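Local coordinates for putative uncharacterized protein (Bacteroides vulgatus, PDB 4F7A) that probably binds mucin O-glycans at the cell surface as a SusD-like outer membrane lipoprotein with a TPR-like helical fold, at residues I28-Y33 against I185-C190; H62-K67 against E260-A265; E239-S244 against A329-A334; S355-Y360 against P408-A413; L450-T455 against D465-R470. All coordinates share one frame; numbering follows the deposited sequence.

Contact 1 of 5, residues I28-Y33 against I185-C190; sequences IQKGIY and INMCNC
Q29 and the loop 185-190 are joined mainly by the side-chain amide of Q29, which bonds to the backbone of the loop with both ends. NE2 of Q29 donates to O of I185 at 3.0 Å, and the acceptor lies in the amide plane of the glutamine. The same NE2 also gives a hydrogen bond to F25 O, one turn back in helix 15-30. OE1 of Q29 accepts from N of M187 at 3.1 Å. This second bond is more bent, 137° at the hydrogen, and its donor stands above the carbonyl plane. Together the bonds fix the rotation of the buried amide.

Apolar contacts flank this grip. CB of M187, a selenomethionine, packs 3.6 Å from CD of Q29. Its chain then bends at the last torsion (chi3 53°), and CE comes to rest 3.6 Å from CG of K30. The ammonium group of K30 turns elsewhere, to a salt bridge with E26 and to the backbone oxygen of K246.

Within the loop, OD1 of N186 accepts from N of C188 at 3.2 Å and from N of C190 at 2.8 Å. The two donors reach it from opposite faces of its plane. The bond to C188 makes an Asx turn. The arrangement is an Asx-turn loop between helices 151-174 and 193-210, held to the end of helix 15-30 chiefly by Q29, with M187 packing on K30.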
# COMPACT_ATOMS: atom_id res chain seq x y z
N ILE A 28 4.74 -7.98 -15.38
CA ILE A 28 5.14 -7.14 -14.24
C ILE A 28 3.95 -6.32 -13.73
O ILE A 28 3.69 -6.28 -12.54
CB ILE A 28 6.30 -6.19 -14.60
CG1 ILE A 28 7.57 -6.99 -14.93
CG2 ILE A 28 6.59 -5.22 -13.43
CD1 ILE A 28 8.61 -6.19 -15.77
N GLN A 29 3.25 -5.65 -14.65
CA GLN A 29 2.13 -4.79 -14.26
C GLN A 29 0.95 -5.59 -13.65
O GLN A 29 0.29 -5.13 -12.71
CB GLN A 29 1.71 -3.89 -15.41
CG GLN A 29 2.72 -2.73 -15.55
CD GLN A 29 2.57 -1.93 -16.81
OE1 GLN A 29 2.06 -0.79 -16.80
NE2 GLN A 29 2.97 -2.53 -17.93
N LYS A 30 0.72 -6.80 -14.13
CA LYS A 30 -0.29 -7.68 -13.54
C LYS A 30 0.13 -8.23 -12.18
O LYS A 30 -0.70 -8.72 -11.43
CB LYS A 30 -0.61 -8.85 -14.46
CG LYS A 30 -1.32 -8.41 -15.73
CD LYS A 30 -1.73 -9.62 -16.57
CE LYS A 30 -2.57 -9.18 -17.77
NZ LYS A 30 -2.88 -10.28 -18.74
N GLY A 31 1.42 -8.16 -11.89
CA GLY A 31 1.99 -8.84 -10.74
C GLY A 31 2.24 -7.96 -9.52
O GLY A 31 2.71 -8.45 -8.51
N ILE A 32 1.94 -6.66 -9.62
CA ILE A 32 2.13 -5.74 -8.47
C ILE A 32 0.98 -5.91 -7.44
O ILE A 32 1.22 -6.41 -6.35
CB ILE A 32 2.27 -4.27 -8.94
CG1 ILE A 32 3.50 -4.10 -9.84
CG2 ILE A 32 2.32 -3.30 -7.71
CD1 ILE A 32 3.48 -2.80 -10.70
N TYR A 33 -0.24 -5.48 -7.80
CA TYR A 33 -1.50 -5.83 -7.09
C TYR A 33 -1.91 -7.14 -7.73
O TYR A 33 -2.67 -7.20 -8.72
CB TYR A 33 -2.55 -4.77 -7.33
CG TYR A 33 -3.78 -4.73 -6.43
CD1 TYR A 33 -3.71 -4.23 -5.12
CD2 TYR A 33 -5.02 -5.07 -6.92
CE1 TYR A 33 -4.86 -4.12 -4.34
CE2 TYR A 33 -6.16 -4.95 -6.16
CZ TYR A 33 -6.07 -4.47 -4.87
OH TYR A 33 -7.22 -4.35 -4.13
N ILE A 185 3.22 -0.34 -23.74
CA ILE A 185 3.45 -0.91 -22.41
C ILE A 185 2.61 -0.24 -21.33
O ILE A 185 2.76 -0.57 -20.15
CB ILE A 185 4.97 -0.84 -22.00
CG1 ILE A 185 5.48 0.59 -21.96
CG2 ILE A 185 5.80 -1.64 -22.96
CD1 ILE A 185 6.89 0.74 -21.30
N ASN A 186 1.70 0.65 -21.71
CA ASN A 186 0.90 1.36 -20.72
C ASN A 186 -0.23 0.51 -20.13
O ASN A 186 -1.33 0.48 -20.67
CB ASN A 186 0.30 2.63 -21.33
CG ASN A 186 -0.42 3.48 -20.29
OD1 ASN A 186 -0.26 3.24 -19.08
ND2 ASN A 186 -1.20 4.46 -20.75
N MSE A 187 0.02 -0.15 -19.02
CA MSE A 187 -1.07 -0.69 -18.20
C MSE A 187 -1.19 -0.01 -16.84
O MSE A 187 -1.88 -0.53 -15.98
CB MSE A 187 -0.87 -2.19 -17.94
CG MSE A 187 -1.05 -3.03 -19.16
SE MSE A 187 -0.72 -4.90 -18.68
CE MSE A 187 -1.91 -5.13 -17.17
N CYS A 188 -0.54 1.14 -16.65
CA CYS A 188 -0.56 1.79 -15.32
C CYS A 188 -0.97 3.26 -15.38
O CYS A 188 -0.77 3.98 -14.41
CB CYS A 188 0.79 1.64 -14.63
SG CYS A 188 2.14 2.39 -15.55
N ASN A 189 -1.60 3.67 -16.48
CA ASN A 189 -2.07 5.06 -16.68
C ASN A 189 -0.89 6.03 -16.82
O ASN A 189 -0.93 7.16 -16.30
CB ASN A 189 -3.08 5.49 -15.61
CG ASN A 189 -3.83 6.78 -15.96
OD1 ASN A 189 -4.07 7.08 -17.14
ND2 ASN A 189 -4.22 7.55 -14.95
N CYS A 190 0.15 5.58 -17.55
CA CYS A 190 1.28 6.42 -17.95
C CYS A 190 1.41 6.37 -19.48
O CYS A 190 2.08 5.50 -20.04
CB CYS A 190 2.58 5.99 -17.28
SG CYS A 190 2.59 6.30 -15.52

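Contact 2 of 5, residues H62-K67 against E260-A265; sequences HDFASK and ETYMGA
F64 sets its CB against the ring of Y262, 3.5 Å from CE1. CG of F64 sits between its own backbone N and carbonyl carbon (chi1 77°), which places the start of the ring beside the tyrosine. The two ring planes lie 47° apart, so the pair is oblique. On the phenylalanine ring, CE1 meets CG of E260 at the edge, near the ring plane, at 4.0 Å.

Two acids meet next to these rings. OD2 of D63 lies only 2.5 Å from OE1 of E260. Such a short distance suggests that one of the two carboxyl groups holds a proton. Their planes are 49° apart. Q47 of helix 44-51 gives OE1 of E260 a weak hydrogen bond. OD1 of D63 accepts from N of A65 at 3.2 Å, which makes an Asx turn.

The backbones pair at H62 and Y262, an antiparallel hydrogen-bonded pair. N of H62 donates to O of Y262, and N of Y262 returns a bond to O of H62, both at 2.9 Å. ND1 of H62 donates to O of D63 at 2.8 Å, and NE2 bonds T73.

Strands 61-62 and 262-263 form a two-stranded antiparallel sheet. Helix 251-257 packs on E260 and T261, F317 meets the Y262 ring edge-to-face, and helix 265-273 starts just after G264.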
# COMPACT_ATOMS: atom_id res chain seq x y z
N HIS A 62 -12.08 -7.08 6.32
CA HIS A 62 -12.06 -8.30 7.12
C HIS A 62 -12.94 -9.34 6.46
O HIS A 62 -13.91 -9.01 5.78
CB HIS A 62 -12.53 -8.02 8.56
CG HIS A 62 -11.99 -8.99 9.57
ND1 HIS A 62 -12.40 -10.30 9.63
CD2 HIS A 62 -11.07 -8.83 10.55
CE1 HIS A 62 -11.76 -10.91 10.62
NE2 HIS A 62 -10.94 -10.04 11.19
N ASP A 63 -12.55 -10.60 6.59
CA ASP A 63 -13.34 -11.71 6.12
C ASP A 63 -14.49 -11.96 7.10
O ASP A 63 -14.49 -11.40 8.19
CB ASP A 63 -12.42 -12.94 5.96
CG ASP A 63 -12.89 -13.88 4.86
OD1 ASP A 63 -14.05 -14.31 4.93
OD2 ASP A 63 -12.11 -14.18 3.93
N PHE A 64 -15.49 -12.74 6.71
CA PHE A 64 -16.57 -13.13 7.62
C PHE A 64 -16.39 -14.55 8.16
O PHE A 64 -17.09 -14.96 9.10
CB PHE A 64 -17.95 -13.03 6.94
CG PHE A 64 -18.24 -14.18 6.00
CD1 PHE A 64 -17.61 -14.27 4.77
CD2 PHE A 64 -19.13 -15.18 6.36
CE1 PHE A 64 -17.87 -15.34 3.91
CE2 PHE A 64 -19.39 -16.25 5.50
CZ PHE A 64 -18.75 -16.33 4.28
N ALA A 65 -15.48 -15.31 7.56
CA ALA A 65 -15.44 -16.75 7.81
C ALA A 65 -14.79 -17.02 9.14
O ALA A 65 -13.57 -16.81 9.30
CB ALA A 65 -14.71 -17.51 6.67
N SER A 66 -15.58 -17.51 10.09
CA SER A 66 -15.04 -17.87 11.43
C SER A 66 -13.94 -18.93 11.39
O SER A 66 -13.07 -18.97 12.27
CB SER A 66 -16.16 -18.28 12.39
OG SER A 66 -16.84 -17.11 12.84
N LYS A 67 -13.93 -19.76 10.35
CA LYS A 67 -12.82 -20.71 10.16
C LYS A 67 -11.43 -20.03 10.09
O LYS A 67 -10.42 -20.64 10.42
CB LYS A 67 -13.06 -21.63 8.96
CG LYS A 67 -13.06 -21.00 7.61
CD LYS A 67 -13.04 -22.05 6.47
CE LYS A 67 -13.21 -21.33 5.13
NZ LYS A 67 -13.17 -22.23 3.94
N GLU A 260 -16.30 -12.18 0.68
CA GLU A 260 -15.27 -12.18 1.74
C GLU A 260 -14.60 -10.84 2.04
O GLU A 260 -13.60 -10.81 2.76
CB GLU A 260 -14.20 -13.25 1.42
CG GLU A 260 -14.72 -14.67 1.62
CD GLU A 260 -13.67 -15.73 1.39
OE1 GLU A 260 -12.67 -15.78 2.13
OE2 GLU A 260 -13.85 -16.55 0.47
N THR A 261 -15.15 -9.73 1.55
CA THR A 261 -14.56 -8.40 1.77
C THR A 261 -15.50 -7.47 2.53
O THR A 261 -16.27 -6.72 1.93
CB THR A 261 -14.19 -7.77 0.41
OG1 THR A 261 -15.35 -7.76 -0.42
CG2 THR A 261 -13.06 -8.57 -0.27
N TYR A 262 -15.45 -7.54 3.86
CA TYR A 262 -16.26 -6.70 4.72
C TYR A 262 -15.47 -5.49 5.19
O TYR A 262 -14.23 -5.51 5.22
CB TYR A 262 -16.77 -7.48 5.96
CG TYR A 262 -17.87 -8.44 5.62
CD1 TYR A 262 -17.60 -9.64 4.95
CD2 TYR A 262 -19.19 -8.14 5.92
CE1 TYR A 262 -18.61 -10.52 4.64
CE2 TYR A 262 -20.21 -9.02 5.59
CZ TYR A 262 -19.91 -10.20 4.94
OH TYR A 262 -20.93 -11.09 4.60
N MSE A 263 -16.21 -4.46 5.55
CA MSE A 263 -15.70 -3.25 6.17
C MSE A 263 -15.02 -3.53 7.51
O MSE A 263 -15.53 -4.30 8.31
CB MSE A 263 -16.89 -2.31 6.41
CG MSE A 263 -16.51 -0.89 6.74
SE MSE A 263 -18.11 0.14 7.03
CE MSE A 263 -17.41 1.90 6.61
N GLY A 264 -13.87 -2.91 7.77
CA GLY A 264 -13.22 -3.05 9.08
C GLY A 264 -13.76 -2.06 10.10
O GLY A 264 -14.25 -0.97 9.75
N ALA A 265 -13.70 -2.42 11.38
CA ALA A 265 -14.18 -1.55 12.47
C ALA A 265 -13.56 -0.14 12.50
O ALA A 265 -14.26 0.84 12.80
CB ALA A 265 -14.00 -2.24 13.85

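Contact 3 of 5, residues E239-S244 against A329-A334; sequences ENIQIS and AVLLTA
N240 packs against T333 at one end of a two-stranded antiparallel sheet, 241-243 with 329-332, which carries a classic beta bulge. CB of N240 lies 4.0 Å from O of L332. Its CG then comes to 3.7 Å from CA of T333. At the tip the amide splits: ND2 packs 3.6 Å from CG2 of T333, and OD1 accepts a nearly straight bond from N of A334, 2.8 Å long and 173° at the hydrogen. A334 is the first residue of helix 334-346, so the asparagine bonds the first helical N-H, while OG1 of T333 caps N of E336. An alanine here would probably leave the backbone N of A334 without this acceptor and open a gap beside T333.

Beyond the bulge, CG1 of I243 touches CD1 of L331. I241 and L332 run next to each other in the same direction, against F199 and S202 of helix 193-210. In the bulge itself, O of I241 accepts from N of L331 at 2.8 Å and from N of L332 at 3.2 Å, both from the same face of its carbonyl plane.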
# COMPACT_ATOMS: atom_id res chain seq x y z
N GLU A 239 -4.64 11.30 -13.36
CA GLU A 239 -3.29 10.75 -13.59
C GLU A 239 -2.87 9.70 -12.54
O GLU A 239 -1.70 9.34 -12.44
CB GLU A 239 -2.26 11.90 -13.69
CG GLU A 239 -2.57 12.85 -14.86
CD GLU A 239 -1.43 13.77 -15.26
OE1 GLU A 239 -0.49 14.00 -14.47
OE2 GLU A 239 -1.50 14.32 -16.37
N ASN A 240 -3.83 9.21 -11.77
CA ASN A 240 -3.51 8.24 -10.71
C ASN A 240 -2.86 7.00 -11.37
O ASN A 240 -3.27 6.58 -12.44
CB ASN A 240 -4.79 7.81 -9.99
CG ASN A 240 -5.27 8.81 -8.99
OD1 ASN A 240 -4.62 9.84 -8.77
ND2 ASN A 240 -6.44 8.53 -8.38
N ILE A 241 -1.85 6.45 -10.72
CA ILE A 241 -1.25 5.19 -11.17
C ILE A 241 -2.20 4.08 -10.73
O ILE A 241 -2.49 3.93 -9.54
CB ILE A 241 0.14 4.96 -10.58
CG1 ILE A 241 1.06 6.18 -10.84
CG2 ILE A 241 0.76 3.65 -11.12
CD1 ILE A 241 1.17 6.67 -12.32
N GLN A 242 -2.67 3.32 -11.71
CA GLN A 242 -3.65 2.27 -11.48
C GLN A 242 -3.56 1.27 -12.61
O GLN A 242 -3.34 1.64 -13.76
CB GLN A 242 -5.06 2.84 -11.40
CG GLN A 242 -5.47 3.73 -12.55
CD GLN A 242 -6.80 4.42 -12.28
OE1 GLN A 242 -7.19 4.58 -11.14
NE2 GLN A 242 -7.48 4.82 -13.33
N ILE A 243 -3.70 0.00 -12.27
CA ILE A 243 -3.47 -1.09 -13.22
C ILE A 243 -4.73 -1.52 -13.95
O ILE A 243 -5.76 -1.80 -13.32
CB ILE A 243 -2.89 -2.32 -12.53
CG1 ILE A 243 -1.58 -1.97 -11.80
CG2 ILE A 243 -2.69 -3.48 -13.58
CD1 ILE A 243 -0.43 -1.43 -12.69
N SER A 244 -4.62 -1.60 -15.27
CA SER A 244 -5.71 -2.11 -16.11
C SER A 244 -5.22 -2.45 -17.50
O SER A 244 -4.20 -1.93 -17.97
CB SER A 244 -6.88 -1.11 -16.20
OG SER A 244 -6.50 0.08 -16.90
N ALA A 329 -6.85 -1.11 -10.70
CA ALA A 329 -6.35 -1.29 -9.35
C ALA A 329 -5.43 -0.14 -8.98
O ALA A 329 -4.31 -0.04 -9.48
CB ALA A 329 -5.57 -2.63 -9.23
N VAL A 330 -5.89 0.72 -8.09
CA VAL A 330 -5.15 1.91 -7.69
C VAL A 330 -3.86 1.54 -6.93
O VAL A 330 -3.89 0.68 -6.03
CB VAL A 330 -6.02 2.81 -6.82
CG1 VAL A 330 -5.23 3.96 -6.30
CG2 VAL A 330 -7.24 3.31 -7.66
N LEU A 331 -2.75 2.17 -7.32
CA LEU A 331 -1.42 1.96 -6.71
C LEU A 331 -0.85 3.23 -6.08
O LEU A 331 -0.18 3.15 -5.04
CB LEU A 331 -0.41 1.42 -7.73
CG LEU A 331 -0.69 -0.00 -8.23
CD1 LEU A 331 0.35 -0.40 -9.26
CD2 LEU A 331 -0.74 -0.99 -7.06
N LEU A 332 -1.05 4.37 -6.73
CA LEU A 332 -0.48 5.65 -6.26
C LEU A 332 -1.34 6.82 -6.78
O LEU A 332 -1.44 7.03 -7.98
CB LEU A 332 0.97 5.77 -6.72
CG LEU A 332 1.82 6.83 -6.02
CD1 LEU A 332 3.30 6.51 -6.15
CD2 LEU A 332 1.50 8.21 -6.56
N THR A 333 -1.92 7.59 -5.87
CA THR A 333 -2.89 8.60 -6.22
C THR A 333 -2.30 9.99 -6.07
O THR A 333 -1.35 10.20 -5.30
CB THR A 333 -4.16 8.49 -5.33
OG1 THR A 333 -3.83 8.76 -3.96
CG2 THR A 333 -4.82 7.08 -5.46
N ALA A 334 -2.90 10.92 -6.80
CA ALA A 334 -2.72 12.33 -6.62
C ALA A 334 -3.00 12.75 -5.16
O ALA A 334 -2.25 13.52 -4.56
CB ALA A 334 -3.65 13.08 -7.59

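Contact 4 of 5, residues S355-Y360 against P408-A413; sequences SAKQCY and PNFDDA
OH of Y360 donates to O of P408 over 2.6 Å, the one hydrogen bond between segments 355-360 and 408-413. The oxygen lies at the edge of the tyrosine ring, in its plane. The hydroxyl, for its part, stands above the carbonyl plane of P408.

F410 fills the space between the two backbones. Its CG is anti to the backbone N (chi1 -163°), which sets CG on the helix side. CD1 of F410 lies over one face of the Y360 ring, off toward the rim, and is 3.6 Å from CG of Y360. The ring planes are 34° apart, so this is an oblique pair. At the CD2 position of the F410 ring, CB of K357 lies 3.6 Å away. CZ reaches CB of A356 at 3.9 Å. F410 also touches Q419 of helix 416-431.

The salt bridge of K357 goes to E361. In the conformer given, its NZ is 4.4 Å from OD1 of D411, short of a salt bridge. S355 and Q358 form a capping box at the start of helix 356-371. In the conformer given, OD1 of N409 accepts from N of D411, an Asx turn within the type I turn 409-412.

The chemistry is thus an aromatic and aliphatic contact, with F410 packed on the helix and Y360 tied to the loop by its hydroxyl bond to P408.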
# COMPACT_ATOMS: atom_id res chain seq x y z
N SER A 355 2.33 25.26 2.26
CA SER A 355 2.18 24.91 3.65
C SER A 355 1.56 23.54 3.79
O SER A 355 0.92 23.01 2.86
CB SER A 355 1.31 25.94 4.37
OG SER A 355 -0.05 25.84 3.99
N ALA A 356 1.75 22.97 4.98
CA ALA A 356 1.10 21.74 5.33
C ALA A 356 -0.42 21.86 5.15
O ALA A 356 -1.03 20.93 4.62
CB ALA A 356 1.46 21.28 6.75
N LYS A 357 -1.02 22.98 5.57
CA LYS A 357 -2.49 23.10 5.47
C LYS A 357 -2.95 23.07 4.02
O LYS A 357 -3.89 22.35 3.68
CB LYS A 357 -3.03 24.36 6.16
CG LYS A 357 -4.55 24.37 6.30
CD LYS A 357 -5.06 25.58 7.06
CE LYS A 357 -6.59 25.63 7.11
NZ LYS A 357 -7.17 25.99 5.80
N GLN A 358 -2.28 23.83 3.17
CA GLN A 358 -2.63 23.93 1.77
C GLN A 358 -2.57 22.56 1.12
O GLN A 358 -3.45 22.23 0.35
CB GLN A 358 -1.66 24.85 1.00
CG GLN A 358 -1.85 26.33 1.28
CD GLN A 358 -0.74 27.22 0.66
OE1 GLN A 358 0.45 26.87 0.66
NE2 GLN A 358 -1.14 28.38 0.17
N CYS A 359 -1.51 21.82 1.39
CA CYS A 359 -1.35 20.48 0.82
C CYS A 359 -2.38 19.48 1.37
O CYS A 359 -2.92 18.67 0.63
CB CYS A 359 0.05 19.97 1.03
SG CYS A 359 1.32 20.95 0.11
N TYR A 360 -2.63 19.54 2.68
CA TYR A 360 -3.63 18.71 3.33
C TYR A 360 -4.99 18.93 2.71
O TYR A 360 -5.66 17.97 2.36
CB TYR A 360 -3.72 19.04 4.81
CG TYR A 360 -4.82 18.38 5.58
CD1 TYR A 360 -4.70 17.07 6.04
CD2 TYR A 360 -6.00 19.06 5.87
CE1 TYR A 360 -5.74 16.46 6.76
CE2 TYR A 360 -7.04 18.46 6.57
CZ TYR A 360 -6.91 17.17 7.03
OH TYR A 360 -7.92 16.62 7.77
N PRO A 408 -11.62 16.32 11.00
CA PRO A 408 -11.03 16.62 9.70
C PRO A 408 -10.48 18.03 9.55
O PRO A 408 -9.79 18.30 8.59
CB PRO A 408 -12.21 16.41 8.75
CG PRO A 408 -13.16 15.48 9.52
CD PRO A 408 -13.08 16.10 10.87
N ASN A 409 -10.82 18.92 10.47
CA ASN A 409 -10.40 20.32 10.35
C ASN A 409 -8.93 20.50 10.77
O ASN A 409 -8.54 20.25 11.92
CB ASN A 409 -11.32 21.19 11.17
CG ASN A 409 -11.10 22.66 10.92
OD1 ASN A 409 -10.10 23.06 10.32
ND2 ASN A 409 -12.05 23.47 11.38
N PHE A 410 -8.12 20.90 9.82
CA PHE A 410 -6.67 20.97 10.05
C PHE A 410 -6.32 21.97 11.16
O PHE A 410 -5.36 21.75 11.92
CB PHE A 410 -5.93 21.32 8.75
CG PHE A 410 -4.44 21.03 8.79
CD1 PHE A 410 -3.99 19.72 8.77
CD2 PHE A 410 -3.51 22.05 8.87
CE1 PHE A 410 -2.62 19.43 8.81
CE2 PHE A 410 -2.13 21.76 8.89
CZ PHE A 410 -1.71 20.44 8.86
N ASP A 411 -7.11 23.05 11.24
CA ASP A 411 -6.90 24.10 12.25
C ASP A 411 -7.17 23.64 13.68
O ASP A 411 -6.71 24.30 14.61
CB ASP A 411 -7.77 25.34 11.97
CG ASP A 411 -7.39 26.07 10.71
OD1 ASP A 411 -6.33 25.78 10.10
OD2 ASP A 411 -8.18 26.95 10.31
N ASP A 412 -7.94 22.56 13.85
CA ASP A 412 -8.22 21.97 15.15
C ASP A 412 -7.11 21.02 15.57
O ASP A 412 -7.44 19.93 16.05
CB ASP A 412 -9.42 21.04 15.09
CG ASP A 412 -10.70 21.72 14.77
OD1 ASP A 412 -10.75 22.96 14.72
OD2 ASP A 412 -11.67 20.96 14.56
N ALA A 413 -5.86 21.32 15.24
CA ALA A 413 -4.73 20.55 15.81
C ALA A 413 -4.13 21.33 16.97
O ALA A 413 -3.90 22.54 16.82
CB ALA A 413 -3.71 20.30 14.77

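Contact 5 of 5, residues L450-T455 against D465-R470; sequences LFKVQT and DIMIRR
K452 and M467, a selenomethionine, cross at about a right angle. The lysine chain bends early, at chi2 (-59°), and its CD passes 3.8 Å from SE of M467. NZ comes slightly nearer to the selenium. The selenomethionine bends in turn at chi3 (71°), which carries CE toward the other backbone. There it sits 3.6 Å from O of F451 and 3.9 Å from CB of L450. Q442 of helix 435-445 touches both L450 and M467 at this end.

K452 also crosses D465 at about a right angle. Its NZ donates to the backbone O of D465 at 2.9 Å, in the carbonyl plane and on a lone pair. OD1 of D465 touches the lysine chain at CE, 3.6 Å away, and at CG. An alanine in place of K452 would probably leave O of D465 without this donor and uncover the selenium side of M467.

L450 and M467 are buried, while D465 is exposed, so the contact runs from an apolar inner end to a polar outer one. A bound sodium ion lies about 4 Å from the side chain of D465. The ammonium group of K452 has one hydrogen bond here, to a neutral carbonyl, and keeps its charge. With NZ 4.6 Å from OD1 of D465, some attraction is likely, though the two do not form a salt bridge.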
# COMPACT_ATOMS: atom_id res chain seq x y z
N LEU A 450 -5.58 2.67 14.73
CA LEU A 450 -6.37 1.46 14.56
C LEU A 450 -6.76 0.84 15.91
O LEU A 450 -5.95 0.80 16.85
CB LEU A 450 -5.56 0.42 13.76
CG LEU A 450 -5.08 0.75 12.32
CD1 LEU A 450 -4.36 -0.47 11.71
CD2 LEU A 450 -6.22 1.19 11.42
N PHE A 451 -7.99 0.33 15.97
CA PHE A 451 -8.40 -0.50 17.08
C PHE A 451 -7.44 -1.67 17.22
O PHE A 451 -7.07 -2.30 16.22
CB PHE A 451 -9.81 -1.07 16.86
CG PHE A 451 -10.91 -0.05 16.99
CD1 PHE A 451 -11.14 0.59 18.20
CD2 PHE A 451 -11.75 0.21 15.92
CE1 PHE A 451 -12.14 1.50 18.33
CE2 PHE A 451 -12.76 1.13 16.03
CZ PHE A 451 -12.98 1.78 17.25
N LYS A 452 -7.08 -1.99 18.46
CA LYS A 452 -6.22 -3.15 18.77
C LYS A 452 -6.97 -4.47 18.73
O LYS A 452 -8.17 -4.51 18.96
CB LYS A 452 -5.62 -3.03 20.17
CG LYS A 452 -5.09 -1.64 20.57
CD LYS A 452 -4.01 -1.08 19.67
CE LYS A 452 -3.40 0.20 20.27
NZ LYS A 452 -2.30 0.77 19.46
N VAL A 453 -6.25 -5.57 18.48
CA VAL A 453 -6.86 -6.88 18.45
C VAL A 453 -7.52 -7.18 19.80
O VAL A 453 -7.00 -6.81 20.84
CB VAL A 453 -5.87 -8.02 18.04
CG1 VAL A 453 -5.32 -7.76 16.64
CG2 VAL A 453 -4.75 -8.22 19.09
N GLN A 454 -8.67 -7.83 19.78
CA GLN A 454 -9.38 -8.13 21.03
C GLN A 454 -8.73 -9.32 21.73
O GLN A 454 -8.67 -9.36 22.97
CB GLN A 454 -10.85 -8.41 20.74
CG GLN A 454 -11.52 -7.26 19.99
CD GLN A 454 -12.98 -7.13 20.29
OE1 GLN A 454 -13.61 -8.05 20.83
NE2 GLN A 454 -13.55 -5.97 19.95
N THR A 455 -8.25 -10.27 20.93
CA THR A 455 -7.54 -11.47 21.40
C THR A 455 -6.21 -11.58 20.66
O THR A 455 -6.17 -11.46 19.42
CB THR A 455 -8.38 -12.74 21.17
OG1 THR A 455 -9.56 -12.69 22.00
CG2 THR A 455 -7.56 -14.02 21.46
N ASP A 465 -0.63 -3.58 22.04
CA ASP A 465 -0.59 -2.13 21.88
C ASP A 465 0.40 -1.61 20.81
O ASP A 465 0.07 -0.70 20.05
CB ASP A 465 -0.35 -1.45 23.24
CG ASP A 465 -1.63 -1.40 24.10
OD1 ASP A 465 -2.73 -1.28 23.53
OD2 ASP A 465 -1.53 -1.52 25.34
N ILE A 466 1.59 -2.20 20.73
CA ILE A 466 2.51 -1.80 19.66
C ILE A 466 1.90 -2.19 18.30
O ILE A 466 2.01 -1.45 17.32
CB ILE A 466 3.90 -2.39 19.86
CG1 ILE A 466 4.57 -1.76 21.10
CG2 ILE A 466 4.79 -2.17 18.63
CD1 ILE A 466 5.74 -2.58 21.65
N MSE A 467 1.24 -3.34 18.29
CA MSE A 467 0.61 -3.94 17.12
C MSE A 467 1.65 -4.61 16.21
O MSE A 467 2.88 -4.42 16.38
CB MSE A 467 -0.27 -2.94 16.35
CG MSE A 467 -1.17 -2.09 17.23
SE MSE A 467 -2.38 -0.97 16.21
CE MSE A 467 -3.53 -2.41 15.56
N ILE A 468 1.13 -5.40 15.27
CA ILE A 468 1.98 -6.14 14.35
C ILE A 468 2.88 -5.18 13.55
O ILE A 468 2.45 -4.09 13.12
CB ILE A 468 1.11 -7.07 13.43
CG1 ILE A 468 2.01 -7.93 12.54
CG2 ILE A 468 0.09 -6.28 12.57
CD1 ILE A 468 1.22 -9.04 11.76
N ARG A 469 4.15 -5.56 13.43
CA ARG A 469 5.18 -4.70 12.85
C ARG A 469 5.62 -5.12 11.44
O ARG A 469 6.22 -4.33 10.72
CB ARG A 469 6.43 -4.72 13.74
CG ARG A 469 6.26 -4.20 15.16
CD ARG A 469 6.01 -2.68 15.19
NE ARG A 469 4.59 -2.35 15.09
CZ ARG A 469 4.10 -1.19 14.63
NH1 ARG A 469 4.92 -0.28 14.11
NH2 ARG A 469 2.78 -0.97 14.65
N ARG A 470 5.37 -6.38 11.09
CA ARG A 470 5.87 -6.98 9.86
C ARG A 470 5.29 -8.37 9.73
O ARG A 470 4.68 -8.89 10.67
CB ARG A 470 7.40 -7.09 9.88
CG ARG A 470 7.95 -8.06 10.94
CD ARG A 470 9.45 -8.09 10.98
NE ARG A 470 10.05 -8.81 9.86
CZ ARG A 470 10.29 -10.12 9.82
NH1 ARG A 470 9.99 -10.92 10.85
NH2 ARG A 470 10.88 -10.63 8.74

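How the contacts relate
From the N terminus, contact 1 ties the end of helix 15-30 to the loop before helix 193-210. Contact 2 opens inside that loop of chain and closes beyond it, so the two cross. It brings strand 61-62 to strand 262-263. Contact 3 starts after contact 1 has closed, also crosses contact 2, and joins strands 241-243 and 329-332. Contact 4 joins the start of helix 356-371 to the loop before helix 416-431. Contact 5 closes a short loop before helix 475-480. Contacts 1 and 3 are neighbours: ND2 of N189 lies 2.9 Å from O of N240, probably hydrogen-bonded. Contacts 2 and 5 meet where A265 packs on F451. Contact 4 touches no other contact, but its helix 356-371 runs back to contact 3.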